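PDB 3OT1: 4-methyl-5(B-hydroxyethyl)-thiazole monophosphate biosynthesis enzyme, which is of unknown function but belongs to the DJ-1/PfpI family and may take part in thiazole monophosphate biosynthesis. Local coordinates for residues Gln184-Ala187 and Ala188-Leu192. Numbering follows the deposited sequence. Where two conformers were deposited one is given.
Sequences QHVA and APMVL
Gln184 O accepts the amide of Ala188 at 3.1 Å from Ala188 N, an i to i+4 bond of the alpha-helical kind, though its N-H...O angle of 139° is well short of straight. The side-chain amide of Gln184 takes no part in this bond; its NE2 is hydrogen-bonded to Ser201 OG of helix 194-201. At His185 the backbone does the touching: Pro189 CD lies 3.2 Å from His185 O. Proline has no amide hydrogen to give, so His185 O cannot receive the next i+4 bond from Pro189, and the CD methylene packs against the carbonyl oxygens of His185 and Val186 instead. Val186 sets CG1 anti to its backbone N (chi1 170°), which brings this methyl to 4.0 Å from Met190 SE. The two side chains run alongside each other; Val186 touches Leu171 of helix 166-178, Met190 touches Leu167, and both touch Arg34 of helix 22-34. Ala187 O takes two hydrogen bonds. Met190 N, an i+3 donor 3.0 Å from Ala187 O, approaches from above the carbonyl plane with an N-H...O angle of 162°; a water donates the second and accepts from Leu192 N. Leu192 CD1 also comes within 3.4 Å of Ala187 O. The switch from i+4 to i+3 bonding, followed by Val191 with positive phi, marks a helix C-terminus that tightens into a 3-10 turn, here ending helix 180-187 of this DJ-1/PfpI family protein.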
# COMPACT_ATOMS: atom_id res chain seq x y z
N GLN A 184 -13.83 -12.02 2.19
CA GLN A 184 -13.22 -13.08 1.38
C GLN A 184 -13.27 -12.75 -0.10
O GLN A 184 -12.30 -13.00 -0.83
CB GLN A 184 -13.91 -14.41 1.61
CG GLN A 184 -13.69 -14.98 2.99
CD GLN A 184 -14.59 -16.19 3.25
OE1 GLN A 184 -15.80 -16.17 2.96
NE2 GLN A 184 -14.01 -17.25 3.77
N HIS A 185 -14.39 -12.21 -0.57
CA HIS A 185 -14.52 -11.87 -1.97
C HIS A 185 -13.58 -10.75 -2.35
O HIS A 185 -13.03 -10.77 -3.45
CB HIS A 185 -15.98 -11.51 -2.30
CG HIS A 185 -16.88 -12.70 -2.45
ND1 HIS A 185 -17.30 -13.17 -3.68
CD2 HIS A 185 -17.40 -13.54 -1.53
CE1 HIS A 185 -18.08 -14.21 -3.50
NE2 HIS A 185 -18.15 -14.47 -2.21
N VAL A 186 -13.38 -9.77 -1.46
CA VAL A 186 -12.45 -8.68 -1.72
C VAL A 186 -11.00 -9.17 -1.66
O VAL A 186 -10.14 -8.73 -2.43
CB VAL A 186 -12.72 -7.51 -0.72
CG1 VAL A 186 -11.61 -6.44 -0.79
CG2 VAL A 186 -14.10 -6.92 -1.00
N ALA A 187 -10.72 -10.09 -0.74
CA ALA A 187 -9.36 -10.60 -0.59
C ALA A 187 -8.88 -11.43 -1.77
O ALA A 187 -7.70 -11.40 -2.09
CB ALA A 187 -9.24 -11.43 0.70
N ALA A 188 -9.75 -12.19 -2.40
CA ALA A 188 -9.30 -13.17 -3.37
C ALA A 188 -8.44 -12.54 -4.49
O ALA A 188 -7.33 -13.04 -4.78
CB ALA A 188 -10.51 -13.94 -3.94
N PRO A 189 -8.88 -11.44 -5.10
CA PRO A 189 -8.05 -10.81 -6.16
C PRO A 189 -6.78 -10.13 -5.73
O PRO A 189 -6.02 -9.64 -6.57
CB PRO A 189 -8.95 -9.69 -6.69
CG PRO A 189 -10.26 -10.02 -6.26
CD PRO A 189 -10.19 -10.78 -5.00
N MSE A 190 -6.51 -10.11 -4.47
CA MSE A 190 -5.45 -9.30 -4.10
C MSE A 190 -4.13 -10.08 -4.02
O MSE A 190 -3.10 -9.46 -3.84
CB MSE A 190 -5.90 -8.54 -2.87
CG MSE A 190 -7.21 -7.82 -3.14
SE MSE A 190 -7.69 -6.77 -1.64
CE MSE A 190 -6.40 -5.35 -1.83
N VAL A 191 -4.15 -11.40 -4.23
CA VAL A 191 -2.93 -12.25 -4.25
C VAL A 191 -2.20 -12.14 -2.91
O VAL A 191 -0.99 -11.97 -2.83
CB VAL A 191 -1.99 -12.00 -5.48
CG1 VAL A 191 -1.12 -13.22 -5.70
CG2 VAL A 191 -2.81 -11.69 -6.74
N LEU A 192 -2.98 -12.25 -1.83
CA LEU A 192 -2.42 -12.42 -0.50
C LEU A 192 -1.54 -13.66 -0.47
O LEU A 192 -1.74 -14.58 -1.25
CB LEU A 192 -3.52 -12.61 0.55
CG LEU A 192 -4.24 -11.38 1.08
CD1 LEU A 192 -5.08 -10.69 0.02
CD2 LEU A 192 -5.08 -11.78 2.28
O HOH W 1 -5.62 -13.30 -2.14